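Local coordinates for protein CSP3 (Bacillus subtilis, PDB 5FIG) that probably stores Cu(I) in the bacterial cytosol, holding many ions within a thiol-lined four-helix bundle and so protecting against copper toxicity, at residues I13-K17 and C45-A50; C19-F23 and D42-A46; G37-D42 and A76-C81; C70-E75 and C99-R104. One frame throughout, in Å; residues are numbered along the deposited sequence. Where two conformers were deposited one is given.

Contact 1: residues I13-K17 and C45-A50; sequences IDCMK and CADICA
C15 turns its SG away from its own backbone N (chi1 -175°), into the space between the two helices. C49 takes the other setting: its SG lies beside the backbone N and anti to the carbonyl carbon (chi1 -77°). The two torsions bring C15 SG and C49 SG to 3.8 Å. C45, one turn before C49, also turns its SG to C15, and C15 SG is 3.8 Å from C45 SG. One thiol thus meets a pair on the facing helix. These are packing contacts with no disulfide among them.

M16 packs on the outer side of the interface, away from the thiols. Its extended chain leaves the interface obliquely, past A46 toward A50. CG lies 3.8 Å from A46 O, CB packs on C49 CB at 4.4 Å, and SD ends beside A50 CB. M16 was modelled in two conformers, so the position of the thioether is one of two. The backbones come close here, with M16 CA 4.4 Å from A46 CA.

Segments 13-17 and 45-50 run antiparallel at 156°; their helices, 6-27 and 36-57, form one side of the four-helix bundle. C45 and C49 make a CXXXC motif, the spacing that turns two thiols of one helix inward. The bundle interior continues past them: C49 also touches C70 and C74, and C15 touches C96 and C99. A cluster of this kind is consistent with Cu(I) sites that are vacant in this copper-free form. On the outer side, M16 packs on V53 of the second subunit, and I13 packs on I13 of that subunit.

Contact 2: residues C19-F23 and D42-A46; sequences CNHCF and DRECA
D42 fills the gap between the two helices and meets C19, C22 and F23 together. Its CB rests 3.5 Å from C19 O and 4.0 Å from F23 CB. Its OD2 reaches C22 SG at 3.2 Å. The same OD2 comes near F23 N, but the angle is poor; that N-H is spent on C19 O within the helix. On the next turn C19 SG packs on C45 SG at 3.7 Å, and N20 OD1 lies 3.3 Å from A46 CB.

Two torsions bring the acid and the thiol together. D42 holds CG beside its backbone N (chi1 -78°), while C22 swings SG anti to its own N (chi1 -173°). A water bridges the helices: it donates to N20 OD1 at 2.7 Å and, weakly, to D42 O at 3.0 Å.

Other subunits fix the outer side chains. N20 ND2 bonds to Q57 of the second subunit, and N20 OD1 also accepts from R43 of the third subunit. The F23 ring makes a cation-pi contact with R43 of the third subunit, and R43 makes one with F23 of that subunit.

This is an antiparallel pair in the four-helix bundle, with C19 and C22 turned to the core beside C92, C96 and C89. A buried carboxylate so near the C22 thiol would probably discourage its ionisation while no metal is bound.

Contact 3: residues G37-D42 and A76-C81; sequences GCIRLD and ACGTEC
L41 and E80 cross at about a right angle and fill the outer half of this contact. L41 CD1 touches E80 CB and A76 O, both at 3.6 Å. E80 starts with CG anti to its backbone N and then bends at chi2 (61°). The bend lays CG against the backbone of the facing helix, 3.6 Å from C38 N and beside G37 C. G37 offers only backbone here, so the glutamate chain lies close over it.

The inner half is sulphur and carboxylate. C77 sends SG anti to its backbone N (chi1 -170°), whereas C81 holds SG beside its N (chi1 -65°). The opposite choices, one turn apart, set both sulphurs near D42 OD1: C77 SG at 3.5 Å and C81 SG at 3.3 Å. L41 CB also packs on C77 SG.

C38 and C81 are joined by a disulfide in this entry. C38 was modelled in two conformers, and in the one described here C38 SG stays 3.9 Å from C81 SG, too far to be bonded. The other conformer may be the one that carries the link.

Helices 36-57 and 63-81 are antiparallel neighbours in the four-helix bundle. From helix 89-107, C92 touches D42 and C81, and C96 touches C77. Helix 6-27 brings F23, C26 and L27 to I39, while A76 packs on F62 of the fourth subunit.

Contact 4: residues C70-E75 and C99-R104; sequences CADICE and CAEQCR
A71 and A100 set the spacing at the apolar centre of this antiparallel helix pair, part of the four-helix bundle. Their CA atoms are 4.0 Å apart, and the axes approach to 8.0 Å. Small side chains permit this. A71 CB packs on C103 CB at 3.8 Å, and C74 CB packs on A100 CB.

On the core side, two CXXXC motifs face each other, C70 with C74 and C99 with C103. C74 SG meets C99 SG at 3.7 Å, and C70 SG meets C103 SG at 3.9 Å. Within each motif the torsions differ. The first cysteine has SG anti to its backbone N, as in C70 (chi1 -174°); the second has SG beside it, as in C74 (chi1 -75°). C99 and C103 repeat the pattern. The thiols continue to C45 and C49 on helix 36-57 and to C8, C12 and C15 on helix 6-27, which fits a row of sites for Cu(I).

Away from the core, R104 bends at chi3 and lays its guanidinium over A71, whose CB sits beneath the centre of one face, 3.4 Å from the plane. Two acids come to the edge of the group and form a salt-bridge network with it. E75 CG also packs on A100 CB. E75 has two conformers, and in this one the bond from R104 NH1 to E75 OE2 is weak and doubtful in detail. The D72 carboxylate plane is tilted 49° from the guanidinium, and R104 NH2 lies 2.5 Å from D72 OD1, a doubtfully short distance.

Overall arrangement
Contacts 1 and 2 lie one after the other along one interface, between helices 6-27 and 36-57, with centres 7 Å apart and C45 and A46 in common. Contact 3 joins helix 36-57 to the next helix in the chain, and contact 4 joins that helix to the last. The thiols run through all four. C45 SG of contacts 1 and 2 is 3.5 Å from C74 SG of contact 4. C22 SG of contact 2 is 4.0 Å from C81 SG of contact 3. D42 is shared by contacts 2 and 3. Contacts 2 and 4 lie on opposite sides of the chain centre, about 14 Å apart between centres. The core they line probably receives the copper.

Contact 1: residues I13-K17 and C45-A50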
loop_
_atom_site.group_PDB
_atom_site.type_symbol
_atom_site.label_atom_id
_atom_site.label_comp_id
_atom_site.label_asym_id
_atom_site.label_seq_id
_atom_site.Cartn_x
_atom_site.Cartn_y
_atom_site.Cartn_z
ATOM N N ILE B 13 1.430 3.969 -13.654
ATOM C CA ILE B 13 2.415 4.889 -13.003
ATOM C C ILE B 13 2.009 6.354 -13.313
ATOM O O ILE B 13 2.047 7.226 -12.476
ATOM C CB ILE B 13 3.846 4.555 -13.454
ATOM C CG1 ILE B 13 4.270 3.207 -12.848
ATOM C CG2 ILE B 13 4.808 5.675 -13.091
ATOM C CD1 ILE B 13 5.485 2.609 -13.477
ATOM N N ASP B 14 1.669 6.627 -14.599
ATOM C CA ASP B 14 1.241 7.963 -14.983
ATOM C C ASP B 14 -0.031 8.408 -14.287
ATOM O O ASP B 14 -0.234 9.591 -13.998
ATOM C CB ASP B 14 1.076 8.051 -16.538
ATOM C CG ASP B 14 2.389 7.969 -17.295
ATOM O OD1 ASP B 14 3.456 8.094 -16.712
ATOM O OD2 ASP B 14 2.411 7.758 -18.519
ATOM N N CYS B 15 -0.951 7.466 -14.095
ATOM C CA CYS B 15 -2.204 7.767 -13.457
ATOM C C CYS B 15 -1.958 8.099 -11.960
ATOM O O CYS B 15 -2.557 9.005 -11.414
ATOM C CB CYS B 15 -3.165 6.625 -13.660
ATOM S SG CYS B 15 -4.809 6.960 -13.030
ATOM N N MET B 16 -1.128 7.304 -11.310
ATOM C CA MET B 16 -0.722 7.570 -9.914
ATOM C C MET B 16 -0.185 8.954 -9.773
ATOM O O MET B 16 -0.545 9.673 -8.859
ATOM C CB MET B 16 0.317 6.577 -9.478
ATOM C CG MET B 16 0.589 6.356 -8.039
ATOM S SD MET B 16 2.015 5.258 -8.027
ATOM C CE MET B 16 2.557 5.624 -6.381
ATOM N N LYS B 17 0.737 9.311 -10.667
ATOM C CA LYS B 17 1.306 10.627 -10.629
ATOM C C LYS B 17 0.202 11.678 -10.710
ATOM O O LYS B 17 0.184 12.641 -9.989
ATOM C CB LYS B 17 2.300 10.790 -11.787
ATOM C CG LYS B 17 2.940 12.145 -11.874
ATOM C CD LYS B 17 3.942 12.203 -13.022
ATOM C CE LYS B 17 4.553 13.587 -13.068
ATOM N NZ LYS B 17 5.437 13.828 -14.245
ATOM N N CYS B 45 -7.679 5.865 -6.258
ATOM C CA CYS B 45 -7.186 5.501 -7.593
ATOM C C CYS B 45 -5.655 5.394 -7.597
ATOM O O CYS B 45 -5.107 4.389 -8.057
ATOM C CB CYS B 45 -7.653 6.536 -8.579
ATOM S SG CYS B 45 -7.237 6.097 -10.272
ATOM N N ALA B 46 -5.000 6.335 -6.946
ATOM C CA ALA B 46 -3.516 6.241 -6.795
ATOM C C ALA B 46 -3.101 4.957 -6.079
ATOM O O ALA B 46 -2.144 4.252 -6.475
ATOM C CB ALA B 46 -2.981 7.410 -6.033
ATOM N N ASP B 47 -3.847 4.604 -5.038
ATOM C CA ASP B 47 -3.542 3.385 -4.285
ATOM C C ASP B 47 -3.727 2.108 -5.102
ATOM O O ASP B 47 -2.896 1.176 -5.058
ATOM C CB ASP B 47 -4.353 3.321 -2.965
ATOM C CG ASP B 47 -3.966 4.413 -1.946
ATOM O OD1 ASP B 47 -2.967 5.173 -2.104
ATOM O OD2 ASP B 47 -4.641 4.463 -0.891
ATOM N N ILE B 48 -4.840 2.000 -5.826
ATOM C CA ILE B 48 -5.079 0.797 -6.612
ATOM C C ILE B 48 -4.121 0.699 -7.786
ATOM O O ILE B 48 -3.792 -0.406 -8.215
ATOM C CB ILE B 48 -6.566 0.648 -7.075
ATOM C CG1 ILE B 48 -6.908 -0.732 -7.638
ATOM C CG2 ILE B 48 -6.959 1.634 -8.156
ATOM C CD1 ILE B 48 -6.903 -1.841 -6.611
ATOM N N CYS B 49 -3.752 1.844 -8.356
ATOM C CA CYS B 49 -2.797 1.819 -9.449
ATOM C C CYS B 49 -1.448 1.251 -8.976
ATOM O O CYS B 49 -0.858 0.423 -9.688
ATOM C CB CYS B 49 -2.549 3.226 -10.056
ATOM S SG CYS B 49 -3.883 3.780 -11.144
ATOM N N ALA B 50 -1.017 1.655 -7.785
ATOM C CA ALA B 50 0.198 1.105 -7.206
ATOM C C ALA B 50 0.055 -0.430 -7.036
ATOM O O ALA B 50 0.991 -1.210 -7.283
ATOM C CB ALA B 50 0.484 1.765 -5.889
#

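Contact 2: residues C19-F23 and D42-A46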
loop_
_atom_site.group_PDB
_atom_site.type_symbol
_atom_site.label_atom_id
_atom_site.label_comp_id
_atom_site.label_asym_id
_atom_site.label_seq_id
_atom_site.Cartn_x
_atom_site.Cartn_y
_atom_site.Cartn_z
ATOM N N CYS B 19 -3.092 11.535 -10.263
ATOM C CA CYS B 19 -4.017 11.467 -9.116
ATOM C C CYS B 19 -3.403 12.030 -7.882
ATOM O O CYS B 19 -4.046 12.831 -7.166
ATOM C CB CYS B 19 -4.460 9.987 -8.832
ATOM S SG CYS B 19 -5.655 9.385 -10.064
ATOM N N ASN B 20 -2.138 11.679 -7.617
ATOM C CA ASN B 20 -1.457 12.267 -6.436
ATOM C C ASN B 20 -1.256 13.790 -6.552
ATOM O O ASN B 20 -1.395 14.527 -5.596
ATOM C CB ASN B 20 -0.118 11.564 -6.176
ATOM C CG ASN B 20 -0.280 10.197 -5.567
ATOM O OD1 ASN B 20 -1.215 9.990 -4.837
ATOM N ND2 ASN B 20 0.631 9.256 -5.865
ATOM N N HIS B 21 -0.885 14.251 -7.753
ATOM C CA HIS B 21 -0.808 15.668 -8.001
ATOM C C HIS B 21 -2.139 16.393 -7.825
ATOM O O HIS B 21 -2.183 17.483 -7.246
ATOM C CB HIS B 21 -0.217 15.935 -9.416
ATOM C CG HIS B 21 1.265 15.689 -9.459
ATOM N ND1 HIS B 21 1.953 15.626 -10.653
ATOM C CD2 HIS B 21 2.191 15.425 -8.489
ATOM C CE1 HIS B 21 3.233 15.392 -10.430
ATOM N NE2 HIS B 21 3.412 15.272 -9.126
ATOM N N CYS B 22 -3.192 15.819 -8.360
ATOM C CA CYS B 22 -4.524 16.369 -8.245
ATOM C C CYS B 22 -4.965 16.427 -6.769
ATOM O O CYS B 22 -5.519 17.422 -6.299
ATOM C CB CYS B 22 -5.503 15.522 -9.092
ATOM S SG CYS B 22 -7.187 16.135 -9.248
ATOM N N PHE B 23 -4.686 15.348 -6.035
ATOM C CA PHE B 23 -4.986 15.305 -4.596
ATOM C C PHE B 23 -4.420 16.480 -3.859
ATOM O O PHE B 23 -5.146 17.221 -3.153
ATOM C CB PHE B 23 -4.433 13.995 -4.043
ATOM C CG PHE B 23 -4.548 13.844 -2.540
ATOM C CD1 PHE B 23 -5.684 13.270 -1.972
ATOM C CD2 PHE B 23 -3.500 14.219 -1.704
ATOM C CE1 PHE B 23 -5.774 13.081 -0.608
ATOM C CE2 PHE B 23 -3.589 14.044 -0.329
ATOM C CZ PHE B 23 -4.745 13.484 0.221
ATOM N N ASP B 42 -9.174 10.351 -5.865
ATOM C CA ASP B 42 -7.726 10.475 -6.195
ATOM C C ASP B 42 -6.903 9.570 -5.286
ATOM O O ASP B 42 -5.938 8.925 -5.737
ATOM C CB ASP B 42 -7.206 11.895 -5.985
ATOM C CG ASP B 42 -7.588 12.846 -7.098
ATOM O OD1 ASP B 42 -7.835 12.398 -8.240
ATOM O OD2 ASP B 42 -7.620 14.076 -6.801
ATOM N N ARG B 43 -7.245 9.556 -4.008
ATOM C CA ARG B 43 -6.555 8.684 -3.059
ATOM C C ARG B 43 -6.758 7.205 -3.405
ATOM O O ARG B 43 -5.793 6.434 -3.510
ATOM C CB ARG B 43 -6.999 8.965 -1.627
ATOM C CG ARG B 43 -6.412 8.013 -0.613
ATOM C CD ARG B 43 -6.997 8.189 0.751
ATOM N NE ARG B 43 -6.355 7.339 1.740
ATOM C CZ ARG B 43 -6.751 7.199 2.993
ATOM N NH1 ARG B 43 -7.774 7.894 3.477
ATOM N NH2 ARG B 43 -6.077 6.385 3.778
ATOM N N GLU B 44 -8.016 6.829 -3.660
ATOM C CA GLU B 44 -8.330 5.444 -3.962
ATOM C C GLU B 44 -7.670 4.973 -5.253
ATOM O O GLU B 44 -7.160 3.831 -5.363
ATOM C CB GLU B 44 -9.899 5.293 -4.037
ATOM C CG GLU B 44 -10.501 5.393 -2.666
ATOM C CD GLU B 44 -11.919 4.862 -2.687
ATOM O OE1 GLU B 44 -12.205 3.952 -3.481
ATOM O OE2 GLU B 44 -12.768 5.408 -1.948
ATOM N N CYS B 45 -7.679 5.865 -6.258
ATOM C CA CYS B 45 -7.186 5.501 -7.593
ATOM C C CYS B 45 -5.655 5.394 -7.597
ATOM O O CYS B 45 -5.107 4.389 -8.057
ATOM C CB CYS B 45 -7.653 6.536 -8.579
ATOM S SG CYS B 45 -7.237 6.097 -10.272
ATOM N N ALA B 46 -5.000 6.335 -6.946
ATOM C CA ALA B 46 -3.516 6.241 -6.795
ATOM C C ALA B 46 -3.101 4.957 -6.079
ATOM O O ALA B 46 -2.144 4.252 -6.475
ATOM C CB ALA B 46 -2.981 7.410 -6.033
HETATM O O HOH W 1 -3.852 10.490 -4.255
#

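Contact 3: residues G37-D42 and A76-C81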
loop_
_atom_site.group_PDB
_atom_site.type_symbol
_atom_site.label_atom_id
_atom_site.label_comp_id
_atom_site.label_asym_id
_atom_site.label_seq_id
_atom_site.Cartn_x
_atom_site.Cartn_y
_atom_site.Cartn_z
ATOM N N GLY B 37 -15.154 14.876 -3.458
ATOM C CA GLY B 37 -15.283 13.622 -4.201
ATOM C C GLY B 37 -14.032 13.318 -5.026
ATOM O O GLY B 37 -13.601 12.149 -5.104
ATOM N N CYS B 38 -13.462 14.333 -5.673
ATOM C CA CYS B 38 -12.188 14.149 -6.404
ATOM C C CYS B 38 -11.047 13.761 -5.506
ATOM O O CYS B 38 -10.269 12.898 -5.819
ATOM C CB CYS B 38 -11.665 15.439 -7.018
ATOM S SG CYS B 38 -12.670 16.160 -8.263
ATOM N N ILE B 39 -10.994 14.381 -4.329
ATOM C CA ILE B 39 -9.925 14.109 -3.357
ATOM C C ILE B 39 -10.005 12.664 -2.900
ATOM O O ILE B 39 -9.004 11.936 -2.917
ATOM C CB ILE B 39 -9.943 15.101 -2.185
ATOM C CG1 ILE B 39 -9.513 16.500 -2.695
ATOM C CG2 ILE B 39 -9.041 14.663 -1.037
ATOM C CD1 ILE B 39 -9.983 17.629 -1.827
ATOM N N ARG B 40 -11.213 12.221 -2.547
ATOM C CA ARG B 40 -11.406 10.828 -2.128
ATOM C C ARG B 40 -11.041 9.820 -3.191
ATOM O O ARG B 40 -10.332 8.846 -2.951
ATOM C CB ARG B 40 -12.856 10.580 -1.728
ATOM C CG ARG B 40 -13.176 11.190 -0.397
ATOM C CD ARG B 40 -14.672 11.018 -0.134
ATOM N NE ARG B 40 -14.951 9.645 0.229
ATOM C CZ ARG B 40 -16.156 9.175 0.539
ATOM N NH1 ARG B 40 -17.232 9.951 0.447
ATOM N NH2 ARG B 40 -16.290 7.897 0.876
ATOM N N LEU B 41 -11.582 10.026 -4.387
ATOM C CA LEU B 41 -11.241 9.130 -5.507
ATOM C C LEU B 41 -9.786 9.179 -5.935
ATOM O O LEU B 41 -9.212 8.159 -6.349
ATOM C CB LEU B 41 -12.166 9.370 -6.714
ATOM C CG LEU B 41 -13.582 8.800 -6.508
ATOM C CD1 LEU B 41 -14.558 9.348 -7.505
ATOM C CD2 LEU B 41 -13.562 7.277 -6.636
ATOM N N ASP B 42 -9.174 10.351 -5.865
ATOM C CA ASP B 42 -7.726 10.475 -6.195
ATOM C C ASP B 42 -6.903 9.570 -5.286
ATOM O O ASP B 42 -5.938 8.925 -5.737
ATOM C CB ASP B 42 -7.206 11.895 -5.985
ATOM C CG ASP B 42 -7.588 12.846 -7.098
ATOM O OD1 ASP B 42 -7.835 12.398 -8.240
ATOM O OD2 ASP B 42 -7.620 14.076 -6.801
ATOM N N ALA B 76 -14.157 5.662 -12.576
ATOM C CA ALA B 76 -14.877 6.543 -11.623
ATOM C C ALA B 76 -14.120 7.814 -11.244
ATOM O O ALA B 76 -14.721 8.910 -11.112
ATOM C CB ALA B 76 -15.234 5.788 -10.345
ATOM N N CYS B 77 -12.820 7.676 -10.996
ATOM C CA CYS B 77 -11.992 8.845 -10.671
ATOM C C CYS B 77 -11.980 9.840 -11.821
ATOM O O CYS B 77 -12.104 11.070 -11.639
ATOM C CB CYS B 77 -10.594 8.401 -10.324
ATOM S SG CYS B 77 -9.595 9.714 -9.630
ATOM N N GLY B 78 -11.806 9.311 -13.013
ATOM C CA GLY B 78 -11.846 10.162 -14.241
ATOM C C GLY B 78 -13.150 10.882 -14.405
ATOM O O GLY B 78 -13.205 12.063 -14.752
ATOM N N THR B 79 -14.263 10.167 -14.177
ATOM C CA THR B 79 -15.592 10.773 -14.274
ATOM C C THR B 79 -15.772 11.931 -13.282
ATOM O O THR B 79 -16.281 12.982 -13.635
ATOM C CB THR B 79 -16.693 9.666 -14.123
ATOM O OG1 THR B 79 -16.510 8.702 -15.173
ATOM C CG2 THR B 79 -18.090 10.229 -14.208
ATOM N N GLU B 80 -15.349 11.720 -12.038
ATOM C CA GLU B 80 -15.468 12.758 -11.025
ATOM C C GLU B 80 -14.497 13.918 -11.237
ATOM O O GLU B 80 -14.912 15.081 -11.227
ATOM C CB GLU B 80 -15.260 12.167 -9.634
ATOM C CG GLU B 80 -15.448 13.149 -8.495
ATOM C CD GLU B 80 -16.832 13.761 -8.414
ATOM O OE1 GLU B 80 -17.831 13.201 -8.958
ATOM O OE2 GLU B 80 -16.954 14.839 -7.764
ATOM N N CYS B 81 -13.226 13.627 -11.474
ATOM C CA CYS B 81 -12.260 14.729 -11.730
ATOM C C CYS B 81 -12.633 15.500 -12.990
ATOM O O CYS B 81 -12.408 16.705 -13.088
ATOM C CB CYS B 81 -10.804 14.295 -11.731
ATOM S SG CYS B 81 -10.260 13.700 -10.101
#

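Contact 4: residues C70-E75 and C99-R104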
loop_
_atom_site.group_PDB
_atom_site.type_symbol
_atom_site.label_atom_id
_atom_site.label_comp_id
_atom_site.label_asym_id
_atom_site.label_seq_id
_atom_site.Cartn_x
_atom_site.Cartn_y
_atom_site.Cartn_z
ATOM N N CYS B 70 -8.800 -1.983 -10.939
ATOM C CA CYS B 70 -8.129 -0.758 -11.206
ATOM C C CYS B 70 -8.869 0.019 -12.303
ATOM O O CYS B 70 -9.023 1.247 -12.183
ATOM C CB CYS B 70 -6.655 -1.010 -11.542
ATOM S SG CYS B 70 -5.648 0.485 -11.723
ATOM N N ALA B 71 -9.316 -0.670 -13.333
ATOM C CA ALA B 71 -10.018 0.019 -14.437
ATOM C C ALA B 71 -11.299 0.665 -13.939
ATOM O O ALA B 71 -11.609 1.792 -14.295
ATOM C CB ALA B 71 -10.307 -0.928 -15.587
ATOM N N ASP B 72 -12.030 -0.066 -13.101
ATOM C CA ASP B 72 -13.285 0.455 -12.538
ATOM C C ASP B 72 -13.072 1.705 -11.706
ATOM O O ASP B 72 -13.815 2.680 -11.838
ATOM C CB ASP B 72 -13.995 -0.604 -11.716
ATOM C CG ASP B 72 -14.554 -1.747 -12.557
ATOM O OD1 ASP B 72 -14.760 -1.622 -13.775
ATOM O OD2 ASP B 72 -14.852 -2.810 -11.980
ATOM N N ILE B 73 -12.053 1.674 -10.832
ATOM C CA ILE B 73 -11.753 2.804 -9.964
ATOM C C ILE B 73 -11.225 3.987 -10.805
ATOM O O ILE B 73 -11.669 5.136 -10.611
ATOM C CB ILE B 73 -10.757 2.438 -8.873
ATOM C CG1 ILE B 73 -11.465 1.380 -8.010
ATOM C CG2 ILE B 73 -10.320 3.664 -8.095
ATOM C CD1 ILE B 73 -10.629 0.822 -6.917
ATOM N N CYS B 74 -10.354 3.692 -11.751
ATOM C CA CYS B 74 -9.858 4.733 -12.667
ATOM C C CYS B 74 -11.006 5.377 -13.443
ATOM O O CYS B 74 -11.027 6.612 -13.562
ATOM C CB CYS B 74 -8.849 4.175 -13.701
ATOM S SG CYS B 74 -7.234 3.850 -13.014
ATOM N N GLU B 75 -11.938 4.571 -13.980
ATOM C CA GLU B 75 -13.110 5.093 -14.735
ATOM C C GLU B 75 -13.900 6.066 -13.816
ATOM O O GLU B 75 -14.219 7.200 -14.173
ATOM C CB GLU B 75 -14.003 3.906 -15.350
ATOM C CG GLU B 75 -13.406 3.380 -16.625
ATOM C CD GLU B 75 -14.155 2.196 -17.200
ATOM O OE1 GLU B 75 -15.243 1.875 -16.703
ATOM O OE2 GLU B 75 -13.634 1.565 -18.151
ATOM N N CYS B 99 -5.514 4.865 -18.336
ATOM C CA CYS B 99 -5.188 3.754 -17.490
ATOM C C CYS B 99 -6.328 2.713 -17.504
ATOM O O CYS B 99 -6.039 1.537 -17.618
ATOM C CB CYS B 99 -4.892 4.243 -16.092
ATOM S SG CYS B 99 -4.310 2.927 -15.031
ATOM N N ALA B 100 -7.573 3.157 -17.441
ATOM C CA ALA B 100 -8.681 2.221 -17.490
ATOM C C ALA B 100 -8.709 1.383 -18.744
ATOM O O ALA B 100 -8.839 0.181 -18.670
ATOM C CB ALA B 100 -9.997 2.951 -17.342
ATOM N N GLU B 101 -8.460 2.013 -19.898
ATOM C CA GLU B 101 -8.384 1.271 -21.105
ATOM C C GLU B 101 -7.244 0.267 -21.180
ATOM O O GLU B 101 -7.423 -0.855 -21.591
ATOM C CB GLU B 101 -8.332 2.255 -22.268
ATOM C CG GLU B 101 -8.284 1.579 -23.621
ATOM C CD GLU B 101 -9.673 1.223 -24.184
ATOM O OE1 GLU B 101 -10.747 1.351 -23.579
ATOM O OE2 GLU B 101 -9.709 0.713 -25.269
ATOM N N GLN B 102 -6.059 0.644 -20.680
ATOM C CA GLN B 102 -4.965 -0.293 -20.675
ATOM C C GLN B 102 -5.246 -1.462 -19.722
ATOM O O GLN B 102 -4.865 -2.607 -19.978
ATOM C CB GLN B 102 -3.665 0.419 -20.246
ATOM C CG GLN B 102 -3.081 1.325 -21.335
ATOM C CD GLN B 102 -2.288 0.578 -22.406
ATOM O OE1 GLN B 102 -1.917 -0.575 -22.266
ATOM N NE2 GLN B 102 -2.174 1.174 -23.536
ATOM N N CYS B 103 -5.809 -1.130 -18.572
ATOM C CA CYS B 103 -6.144 -2.181 -17.564
ATOM C C CYS B 103 -7.209 -3.141 -18.091
ATOM O O CYS B 103 -7.130 -4.341 -17.804
ATOM C CB CYS B 103 -6.571 -1.531 -16.250
ATOM S SG CYS B 103 -5.146 -0.933 -15.303
ATOM N N ARG B 104 -8.186 -2.632 -18.835
ATOM C CA ARG B 104 -9.234 -3.523 -19.431
ATOM C C ARG B 104 -8.599 -4.521 -20.398
ATOM O O ARG B 104 -8.970 -5.693 -20.435
ATOM C CB ARG B 104 -10.375 -2.699 -20.089
ATOM C CG ARG B 104 -11.260 -2.016 -19.045
ATOM C CD ARG B 104 -12.755 -1.651 -19.104
ATOM N NE ARG B 104 -12.993 -2.247 -17.829
ATOM C CZ ARG B 104 -13.485 -1.749 -16.698
ATOM N NH1 ARG B 104 -14.050 -0.552 -16.589
ATOM N NH2 ARG B 104 -13.425 -2.554 -15.642
#